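Long-range contacts in mandelate racemase/muconate lactonizing enzyme (PDB 4J3Z), which probably catalyses an isomerase-type reaction of the enolase superfamily, one that begins with removal of a proton next to a substrate carboxylate: residues 130-135 and 152-157; 148-153 and 194-199; 221-226 and 251-256; 307-312 and 332-337. One frame throughout, in Å; residues are numbered along the deposited sequence.

In the fold
The four contacts sample the modified beta/alpha barrel of an enolase-superfamily enzyme. Contacts 1 and 2 adjoin, their centres about 9 Å apart: both use helix 147-159, which faces the loop after strand 125-131 in contact 1 and helix 183-200 in contact 2, and L132 CD1 meets I196 CD1 at 3.8 Å. Contact 3 lies farther round the outer helical layer, its centre about 21 Å from that of contact 2. Contact 4 is deep in the barrel, where strand 334-336 neighbours strand 125-131 of contact 1; their centres are about 17 Å apart. E335, paired to K166, places contact 4 near the strand ends where superfamily members have their active sites.

Contact 1 of 4, residues 130-135 and 152-157; sequences TYLYPE and ESAAAR
E135 and R157 run antiparallel alongside one another, and their charged ends meet in a lopsided salt bridge: both terminal nitrogens of the guanidinium close on one carboxylate oxygen. R157 NH1 lies 3.1 Å and R157 NH2 3.2 Å from E135 OE1, NH2 donating to the syn lone pair of OE1, while the longer bond from NH1 to OE2 is weak. NH1 and NH2 grip end-on, although the carboxylate and guanidinium planes are 32° apart. Bends at chi2 and chi3 fold the arginine back, and its CD passes nearly perpendicular to the side chain of T130, 3.9 Å from T130 CG2. The methyl of A156 sits beside the same carboxylate, its CB 3.6 Å from E135 OE2.

The loop that leaves strand 125-131 is thus fastened to helix 147-159, the outer helix that follows this strand in the beta/alpha barrel. Nearer the strand, S153 turns its OG anti to its own backbone N (chi1 163°) and donates to Y133 O over 2.7 Å, reaching it 18° out of the carbonyl plane. L132 lies beside this bond and sets CD2 over the helix backbone, 3.5 Å from A154 CA. A water donates to Y131 O and accepts from Y133 N, and takes a further, weak bond from R157 NH2. If R157 were truncated to an alanine, the E135 carboxylate is likely to lose its charged mate here and be set free to turn. E160 pairs with NE of the arginine as a second acidic partner, and L132 continues inward onto strand 164-167.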
# COMPACT_ATOMS: atom_id res chain seq x y z
N THR D 130 -36.67 -2.34 -14.16
CA THR D 130 -36.91 -3.44 -15.09
C THR D 130 -35.92 -3.41 -16.27
O THR D 130 -35.28 -2.39 -16.52
CB THR D 130 -38.38 -3.40 -15.58
OG1 THR D 130 -38.63 -4.49 -16.48
CG2 THR D 130 -38.68 -2.08 -16.27
N TYR D 131 -35.78 -4.53 -16.96
CA TYR D 131 -35.16 -4.54 -18.29
C TYR D 131 -36.05 -3.74 -19.25
O TYR D 131 -37.21 -3.49 -18.95
CB TYR D 131 -34.99 -5.97 -18.81
CG TYR D 131 -33.56 -6.48 -18.86
CD1 TYR D 131 -32.69 -6.06 -19.87
CD2 TYR D 131 -33.09 -7.41 -17.92
CE1 TYR D 131 -31.39 -6.54 -19.93
CE2 TYR D 131 -31.80 -7.89 -17.98
CZ TYR D 131 -30.94 -7.45 -18.98
OH TYR D 131 -29.65 -7.92 -19.04
N LEU D 132 -35.50 -3.35 -20.41
CA LEU D 132 -36.28 -2.70 -21.46
C LEU D 132 -36.74 -3.72 -22.49
O LEU D 132 -35.98 -4.11 -23.39
CB LEU D 132 -35.48 -1.59 -22.14
CG LEU D 132 -35.30 -0.24 -21.43
CD1 LEU D 132 -34.54 0.70 -22.34
CD2 LEU D 132 -36.64 0.37 -21.04
N TYR D 133 -37.99 -4.16 -22.35
CA TYR D 133 -38.57 -5.16 -23.22
C TYR D 133 -39.30 -4.53 -24.41
O TYR D 133 -39.64 -3.34 -24.36
CB TYR D 133 -39.54 -6.02 -22.39
CG TYR D 133 -38.91 -6.70 -21.19
CD1 TYR D 133 -37.90 -7.65 -21.36
CD2 TYR D 133 -39.32 -6.40 -19.89
CE1 TYR D 133 -37.32 -8.28 -20.27
CE2 TYR D 133 -38.75 -7.03 -18.79
CZ TYR D 133 -37.76 -7.97 -18.99
OH TYR D 133 -37.18 -8.60 -17.92
N PRO D 134 -39.51 -5.30 -25.49
CA PRO D 134 -40.28 -4.86 -26.66
C PRO D 134 -41.69 -4.35 -26.34
O PRO D 134 -42.48 -5.02 -25.67
CB PRO D 134 -40.38 -6.13 -27.51
CG PRO D 134 -39.14 -6.89 -27.18
CD PRO D 134 -38.87 -6.61 -25.73
N GLU D 135 -41.96 -3.14 -26.80
CA GLU D 135 -43.31 -2.58 -26.80
C GLU D 135 -44.12 -3.37 -27.85
O GLU D 135 -43.56 -3.83 -28.84
CB GLU D 135 -43.19 -1.09 -27.14
CG GLU D 135 -44.05 -0.12 -26.33
CD GLU D 135 -44.18 -0.48 -24.86
OE1 GLU D 135 -43.19 -0.90 -24.23
OE2 GLU D 135 -45.30 -0.32 -24.32
N GLU D 152 -38.47 4.49 -26.92
CA GLU D 152 -39.93 4.34 -26.84
C GLU D 152 -40.34 3.43 -25.68
O GLU D 152 -41.21 3.79 -24.88
CB GLU D 152 -40.50 3.80 -28.15
CG GLU D 152 -40.37 4.76 -29.34
CD GLU D 152 -40.97 4.19 -30.62
OE1 GLU D 152 -41.53 3.07 -30.58
OE2 GLU D 152 -40.90 4.87 -31.66
N SER D 153 -39.70 2.26 -25.60
CA SER D 153 -39.94 1.31 -24.51
C SER D 153 -39.54 1.88 -23.14
O SER D 153 -40.13 1.52 -22.12
CB SER D 153 -39.21 -0.01 -24.77
OG SER D 153 -39.09 -0.80 -23.59
N ALA D 154 -38.52 2.75 -23.12
CA ALA D 154 -38.13 3.44 -21.89
C ALA D 154 -39.17 4.47 -21.48
O ALA D 154 -39.55 4.51 -20.31
CB ALA D 154 -36.76 4.09 -22.03
N ALA D 155 -39.62 5.28 -22.44
CA ALA D 155 -40.73 6.23 -22.21
C ALA D 155 -41.97 5.55 -21.61
O ALA D 155 -42.57 6.09 -20.68
CB ALA D 155 -41.09 6.98 -23.49
N ALA D 156 -42.33 4.38 -22.13
CA ALA D 156 -43.48 3.62 -21.62
C ALA D 156 -43.33 3.23 -20.15
O ALA D 156 -44.28 3.30 -19.37
CB ALA D 156 -43.73 2.38 -22.47
N ARG D 157 -42.16 2.79 -19.74
CA ARG D 157 -41.91 2.49 -18.35
C ARG D 157 -41.95 3.68 -17.39
O ARG D 157 -42.46 3.56 -16.30
CB ARG D 157 -40.59 1.79 -18.12
CG ARG D 157 -40.32 0.61 -18.98
CD ARG D 157 -41.27 -0.53 -18.72
NE ARG D 157 -42.46 -0.44 -19.50
CZ ARG D 157 -42.63 -0.81 -20.74
NH1 ARG D 157 -43.78 -0.64 -21.24
NH2 ARG D 157 -41.71 -1.33 -21.48
O HOH W 1 -40.11 -2.87 -20.39

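Contact 2 of 4, residues 148-153 and 194-199; sequences EMAAES and AAIRDA
I196 sets CG1 beside its own backbone N (chi1 -62°) and runs on extended to CD1 (chi2 163°), which carries the longer branch across to A150: I196 CD1 comes to 4.2 Å from A150 CB, and I196 CG1 lies 4.1 Å from A150 O. The other branch, CG2, is anti to the backbone N and leans on A154, the next turn of the same partner helix. The remaining contacts are made by alanines, whose CB positions follow from the helix backbones alone.

A151 is the central one. Its methyl fits between A195 and A199, one turn apart on the facing helix, with A151 CB 4.1 Å from A195 CB and 3.9 Å from A199 CB. It also presses on the backbone, 3.5 Å from A195 O, and in return A199 CB rests 3.7 Å from A151 O. Here two neighbouring helices of the barrel's outer layer, 147-159 and 183-200, lie side by side and run the same way, crossing at -30°. Methyl groups at the interface let the axes of the two segments come within 8.2 Å, and no hydrogen bond joins them. The isoleucine marks the inner, buried side of this seam: beyond A150 it reaches L132, and it also touches L206 of strand 205-209. A195 packs on P147 at the start of the first helix, while R197 touches L183 of a second subunit.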
# COMPACT_ATOMS: atom_id res chain seq x y z
N GLU D 148 -33.83 3.81 -30.82
CA GLU D 148 -35.12 4.48 -30.91
C GLU D 148 -36.23 3.64 -30.25
O GLU D 148 -37.04 4.15 -29.48
CB GLU D 148 -35.46 4.80 -32.37
CG GLU D 148 -34.35 5.54 -33.14
CD GLU D 148 -33.09 4.69 -33.35
OE1 GLU D 148 -33.22 3.45 -33.47
OE2 GLU D 148 -31.97 5.26 -33.39
N MET D 149 -36.24 2.34 -30.55
CA MET D 149 -37.21 1.42 -29.95
C MET D 149 -37.00 1.27 -28.44
O MET D 149 -37.97 1.14 -27.69
CB MET D 149 -37.15 0.05 -30.64
CG MET D 149 -37.58 0.09 -32.10
SD MET D 149 -37.53 -1.50 -32.93
CE MET D 149 -37.17 -0.95 -34.59
N ALA D 150 -35.75 1.30 -28.00
CA ALA D 150 -35.42 1.27 -26.58
C ALA D 150 -35.83 2.57 -25.87
O ALA D 150 -36.27 2.53 -24.72
CB ALA D 150 -33.93 0.98 -26.38
N ALA D 151 -35.70 3.70 -26.56
CA ALA D 151 -36.23 4.98 -26.07
C ALA D 151 -37.75 4.96 -25.90
O ALA D 151 -38.27 5.35 -24.85
CB ALA D 151 -35.81 6.14 -26.97
N GLU D 152 -38.47 4.49 -26.92
CA GLU D 152 -39.93 4.34 -26.84
C GLU D 152 -40.34 3.43 -25.68
O GLU D 152 -41.21 3.79 -24.88
CB GLU D 152 -40.50 3.80 -28.15
CG GLU D 152 -40.37 4.76 -29.34
CD GLU D 152 -40.97 4.19 -30.62
OE1 GLU D 152 -41.53 3.07 -30.58
OE2 GLU D 152 -40.90 4.87 -31.66
N SER D 153 -39.70 2.26 -25.60
CA SER D 153 -39.94 1.31 -24.51
C SER D 153 -39.54 1.88 -23.14
O SER D 153 -40.13 1.52 -22.12
CB SER D 153 -39.21 -0.01 -24.77
OG SER D 153 -39.09 -0.80 -23.59
N ALA D 194 -27.78 7.79 -25.25
CA ALA D 194 -28.23 9.12 -25.72
C ALA D 194 -29.74 9.19 -25.96
O ALA D 194 -30.39 10.13 -25.51
CB ALA D 194 -27.48 9.54 -26.98
N ALA D 195 -30.28 8.18 -26.65
CA ALA D 195 -31.69 8.15 -27.02
C ALA D 195 -32.59 7.98 -25.81
O ALA D 195 -33.64 8.63 -25.71
CB ALA D 195 -31.96 7.06 -28.05
N ILE D 196 -32.18 7.11 -24.90
CA ILE D 196 -32.94 6.87 -23.67
C ILE D 196 -32.86 8.11 -22.78
O ILE D 196 -33.86 8.51 -22.19
CB ILE D 196 -32.46 5.60 -22.93
CG1 ILE D 196 -32.67 4.36 -23.80
CG2 ILE D 196 -33.22 5.42 -21.62
CD1 ILE D 196 -31.88 3.14 -23.37
N ARG D 197 -31.68 8.72 -22.73
CA ARG D 197 -31.46 9.95 -21.96
C ARG D 197 -32.41 11.06 -22.39
O ARG D 197 -33.03 11.71 -21.53
CB ARG D 197 -30.00 10.43 -22.10
CG ARG D 197 -29.27 10.78 -20.82
CD ARG D 197 -30.05 11.67 -19.85
NE ARG D 197 -30.87 10.92 -18.90
CZ ARG D 197 -30.38 10.20 -17.88
NH1 ARG D 197 -31.22 9.55 -17.07
NH2 ARG D 197 -29.07 10.12 -17.67
N ASP D 198 -32.51 11.28 -23.70
CA ASP D 198 -33.49 12.23 -24.28
C ASP D 198 -34.92 11.86 -23.91
O ASP D 198 -35.72 12.75 -23.62
CB ASP D 198 -33.40 12.28 -25.82
CG ASP D 198 -32.13 12.91 -26.34
OD1 ASP D 198 -31.52 13.76 -25.63
OD2 ASP D 198 -31.74 12.56 -27.47
N ALA D 199 -35.26 10.57 -23.97
CA ALA D 199 -36.63 10.12 -23.75
C ALA D 199 -37.08 10.31 -22.31
O ALA D 199 -38.11 10.95 -22.06
CB ALA D 199 -36.81 8.67 -24.18

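Contact 3 of 4, residues 221-226 and 251-256; sequences RLAKAI and AHTSIP
A223 and T253 make the tight centre of this contact, A223 CB standing 3.3 Å from T253 OG1 and 3.7 Å from T253 CB. Beside them I255 points toward the helix and brings CD1 to 3.5 Å from A223 O. I226 meets that same methyl with its CG1, at 3.8 Å from I255 CD1; its CG1 occupies the crowded position between backbone N and carbonyl carbon (chi1 61°), and the two isoleucines are nearly perpendicular. These side chains are buried, and Y234 of strand 233-235 lies against both A223 and I255. Helix 216-226 is one of the outer helices of the barrel, and segment 251-256 is the turn by which the next one, 246-252, hands over to strand 257-259.

On the partly exposed side the contact thins to K224. Bent at chi2 and chi3, it reaches across with its far end, K224 CE standing 3.2 Å from H252 O, and also touches S254 of a third subunit. Its NZ forms a salt bridge with E227, and the same glutamate accepts from T253 OG1 and S254 N, tying the turn to the helix end. In the conformer modelled here, H252 NE2 bonds A250 O of the third subunit.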
# COMPACT_ATOMS: atom_id res chain seq x y z
N ARG D 221 -12.64 1.71 -21.64
CA ARG D 221 -12.99 2.34 -22.92
C ARG D 221 -14.50 2.52 -23.06
O ARG D 221 -14.95 3.56 -23.52
CB ARG D 221 -12.48 1.51 -24.10
CG ARG D 221 -10.98 1.57 -24.32
CD ARG D 221 -10.58 0.58 -25.41
NE ARG D 221 -11.10 0.96 -26.72
CZ ARG D 221 -11.30 0.12 -27.73
NH1 ARG D 221 -11.04 -1.18 -27.58
NH2 ARG D 221 -11.76 0.57 -28.89
N LEU D 222 -15.28 1.51 -22.65
CA LEU D 222 -16.74 1.55 -22.78
C LEU D 222 -17.34 2.55 -21.80
O LEU D 222 -18.19 3.37 -22.18
CB LEU D 222 -17.33 0.15 -22.57
CG LEU D 222 -18.82 -0.10 -22.77
CD1 LEU D 222 -19.29 0.39 -24.13
CD2 LEU D 222 -19.10 -1.59 -22.61
N ALA D 223 -16.87 2.49 -20.55
CA ALA D 223 -17.29 3.41 -19.50
C ALA D 223 -17.06 4.86 -19.90
O ALA D 223 -17.81 5.75 -19.49
CB ALA D 223 -16.56 3.08 -18.21
N LYS D 224 -16.04 5.08 -20.68
CA LYS D 224 -15.69 6.36 -21.25
C LYS D 224 -16.67 6.91 -22.27
O LYS D 224 -16.84 8.10 -22.37
CB LYS D 224 -14.24 6.40 -21.73
CG LYS D 224 -13.21 6.73 -20.67
CD LYS D 224 -13.74 7.74 -19.69
CE LYS D 224 -13.27 7.53 -18.29
NZ LYS D 224 -13.19 8.76 -17.48
N ALA D 225 -17.29 6.02 -23.03
CA ALA D 225 -18.27 6.42 -24.06
C ALA D 225 -19.62 6.73 -23.45
O ALA D 225 -20.34 7.60 -23.95
CB ALA D 225 -18.41 5.35 -25.12
N ILE D 226 -19.97 6.03 -22.38
CA ILE D 226 -21.28 6.20 -21.77
C ILE D 226 -21.34 7.17 -20.59
O ILE D 226 -22.42 7.53 -20.13
CB ILE D 226 -21.91 4.85 -21.38
CG1 ILE D 226 -21.02 4.13 -20.34
CG2 ILE D 226 -22.16 4.01 -22.63
CD1 ILE D 226 -21.58 2.82 -19.82
N ALA D 251 -11.50 2.75 -10.57
CA ALA D 251 -10.61 3.91 -10.45
C ALA D 251 -10.69 4.82 -11.69
O ALA D 251 -10.69 6.05 -11.55
CB ALA D 251 -9.18 3.46 -10.17
N HIS D 252 -10.76 4.23 -12.89
CA HIS D 252 -10.80 4.95 -14.16
C HIS D 252 -12.17 5.49 -14.58
O HIS D 252 -12.28 6.19 -15.58
CB HIS D 252 -10.32 4.02 -15.27
CG HIS D 252 -8.83 3.97 -15.41
ND1 HIS D 252 -8.04 3.19 -14.59
CD2 HIS D 252 -8.00 4.58 -16.28
CE1 HIS D 252 -6.78 3.33 -14.96
NE2 HIS D 252 -6.73 4.17 -15.98
N THR D 253 -13.23 5.10 -13.88
CA THR D 253 -14.53 5.62 -14.27
C THR D 253 -15.26 6.19 -13.08
O THR D 253 -15.10 5.71 -11.95
CB THR D 253 -15.39 4.61 -15.08
OG1 THR D 253 -16.45 5.31 -15.74
CG2 THR D 253 -15.97 3.51 -14.20
N SER D 254 -16.02 7.25 -13.34
CA SER D 254 -16.85 7.91 -12.35
C SER D 254 -18.20 7.22 -12.19
O SER D 254 -19.03 7.65 -11.39
CB SER D 254 -17.08 9.36 -12.77
OG SER D 254 -17.75 9.41 -14.02
N ILE D 255 -18.43 6.16 -12.98
CA ILE D 255 -19.70 5.43 -12.94
C ILE D 255 -19.64 4.36 -11.86
O ILE D 255 -18.79 3.49 -11.92
CB ILE D 255 -20.01 4.74 -14.29
CG1 ILE D 255 -20.08 5.76 -15.43
CG2 ILE D 255 -21.32 3.95 -14.19
CD1 ILE D 255 -19.95 5.13 -16.80
N PRO D 256 -20.55 4.42 -10.87
CA PRO D 256 -20.60 3.39 -9.84
C PRO D 256 -20.58 1.97 -10.43
O PRO D 256 -21.18 1.73 -11.48
CB PRO D 256 -21.93 3.65 -9.11
CG PRO D 256 -22.56 4.85 -9.77
CD PRO D 256 -21.53 5.50 -10.64

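Contact 4 of 4, residues 307-312 and 332-337; sequences LAPHLY and LMVEAI
L332 and L307 begin the backbone pairing, L332 N donating to L307 O at 2.9 Å. Farther along, E335 N reaches P309 O at 3.2 Å in a nearly straight bond, and a water donates to both P309 O and E335 O. Between these bonds A308 CA makes a CA-H...O contact with M333 O.

The polar side-chain contact belongs to E335. With CG anti to its backbone N (chi1 -175°) and the chain extended beyond, its carboxylate runs alongside L311 and H310. OE1 accepts from L311 N, though the modelled separation is doubtfully short, and E335 OE1 also lies over one face of the H310 ring, 3.2 Å from H310 CD2, with ring and carboxylate planes 71° apart; OE2 forms a salt bridge with K166 NZ. Were E335 an alanine, K166 would probably lose this partner and that ring face the carboxylate over it.

Apolar contacts flank the glutamate: P309 CG meets V334 CG1 at 4.1 Å, and L311 CD2 meets I337 CG1 at 4.0 Å.

The segments run 10° from parallel, consistent with closure of the barrel between strand 306-307 and strand 334-336, which pairs with strand 125-131, while W318 of helix 315-327 covers L311 and V334.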
# COMPACT_ATOMS: atom_id res chain seq x y z
N LEU D 307 -27.32 -2.16 -1.75
CA LEU D 307 -27.82 -3.46 -2.20
C LEU D 307 -28.89 -3.38 -3.29
O LEU D 307 -29.85 -2.60 -3.17
CB LEU D 307 -28.38 -4.25 -1.02
CG LEU D 307 -28.83 -5.68 -1.34
CD1 LEU D 307 -27.71 -6.65 -1.00
CD2 LEU D 307 -30.11 -6.01 -0.60
N ALA D 308 -28.73 -4.20 -4.32
CA ALA D 308 -29.67 -4.22 -5.45
C ALA D 308 -30.01 -5.66 -5.86
O ALA D 308 -29.50 -6.15 -6.87
CB ALA D 308 -29.09 -3.45 -6.63
N PRO D 309 -30.90 -6.32 -5.09
CA PRO D 309 -31.12 -7.75 -5.32
C PRO D 309 -31.45 -8.06 -6.78
O PRO D 309 -32.38 -7.48 -7.35
CB PRO D 309 -32.29 -8.10 -4.40
CG PRO D 309 -32.37 -7.01 -3.41
CD PRO D 309 -31.80 -5.78 -4.06
N HIS D 310 -30.65 -8.96 -7.35
CA HIS D 310 -30.78 -9.44 -8.73
C HIS D 310 -32.05 -10.26 -8.94
O HIS D 310 -32.54 -10.91 -8.01
CB HIS D 310 -29.55 -10.29 -9.04
CG HIS D 310 -29.60 -10.98 -10.37
ND1 HIS D 310 -30.08 -12.26 -10.53
CD2 HIS D 310 -29.21 -10.56 -11.60
CE1 HIS D 310 -29.99 -12.60 -11.80
NE2 HIS D 310 -29.46 -11.60 -12.47
N LEU D 311 -32.60 -10.23 -10.16
CA LEU D 311 -33.69 -11.14 -10.55
C LEU D 311 -33.70 -11.48 -12.03
O LEU D 311 -34.11 -10.66 -12.87
CB LEU D 311 -35.06 -10.63 -10.10
CG LEU D 311 -36.22 -11.58 -10.49
CD1 LEU D 311 -36.22 -12.87 -9.66
CD2 LEU D 311 -37.57 -10.89 -10.42
N TYR D 312 -33.24 -12.68 -12.35
CA TYR D 312 -33.51 -13.30 -13.64
C TYR D 312 -34.01 -14.72 -13.39
O TYR D 312 -33.41 -15.70 -13.82
CB TYR D 312 -32.29 -13.30 -14.55
CG TYR D 312 -32.64 -13.67 -15.98
CD1 TYR D 312 -33.48 -12.85 -16.75
CD2 TYR D 312 -32.14 -14.83 -16.56
CE1 TYR D 312 -33.81 -13.19 -18.05
CE2 TYR D 312 -32.46 -15.18 -17.87
CZ TYR D 312 -33.29 -14.35 -18.60
OH TYR D 312 -33.62 -14.68 -19.90
N LEU D 332 -30.93 0.07 -2.64
CA LEU D 332 -31.14 0.98 -3.76
C LEU D 332 -32.40 0.62 -4.56
O LEU D 332 -33.31 1.44 -4.68
CB LEU D 332 -29.90 1.04 -4.64
CG LEU D 332 -29.98 1.91 -5.90
CD1 LEU D 332 -30.10 3.39 -5.58
CD2 LEU D 332 -28.77 1.62 -6.77
N MET D 333 -32.46 -0.61 -5.09
CA MET D 333 -33.63 -1.07 -5.85
C MET D 333 -33.62 -2.57 -6.12
O MET D 333 -32.56 -3.17 -6.28
CB MET D 333 -33.78 -0.33 -7.19
CG MET D 333 -32.56 -0.40 -8.10
SD MET D 333 -32.64 0.71 -9.52
CE MET D 333 -31.93 2.20 -8.84
N VAL D 334 -34.82 -3.16 -6.15
CA VAL D 334 -35.01 -4.53 -6.63
C VAL D 334 -35.17 -4.56 -8.15
O VAL D 334 -35.87 -3.73 -8.72
CB VAL D 334 -36.27 -5.19 -6.00
CG1 VAL D 334 -36.06 -5.50 -4.53
CG2 VAL D 334 -37.51 -4.32 -6.20
N GLU D 335 -34.49 -5.51 -8.80
CA GLU D 335 -34.71 -5.85 -10.21
C GLU D 335 -36.02 -6.58 -10.31
O GLU D 335 -36.28 -7.50 -9.52
CB GLU D 335 -33.59 -6.76 -10.71
CG GLU D 335 -33.62 -7.11 -12.19
CD GLU D 335 -32.36 -7.83 -12.65
OE1 GLU D 335 -31.84 -8.68 -11.89
OE2 GLU D 335 -31.87 -7.54 -13.76
N ALA D 336 -36.86 -6.20 -11.28
CA ALA D 336 -38.17 -6.86 -11.42
C ALA D 336 -38.41 -7.46 -12.80
O ALA D 336 -37.88 -6.96 -13.79
CB ALA D 336 -39.29 -5.90 -11.05
N ILE D 337 -39.09 -8.56 -12.89
CA ILE D 337 -39.71 -8.96 -14.15
C ILE D 337 -41.21 -9.22 -13.98
O ILE D 337 -41.62 -10.20 -13.42
CB ILE D 337 -39.06 -10.17 -14.78
CG1 ILE D 337 -37.62 -10.28 -14.40
CG2 ILE D 337 -39.06 -9.99 -16.25
CD1 ILE D 337 -36.87 -11.40 -15.06
O HOH W 2 -34.91 -8.26 -7.30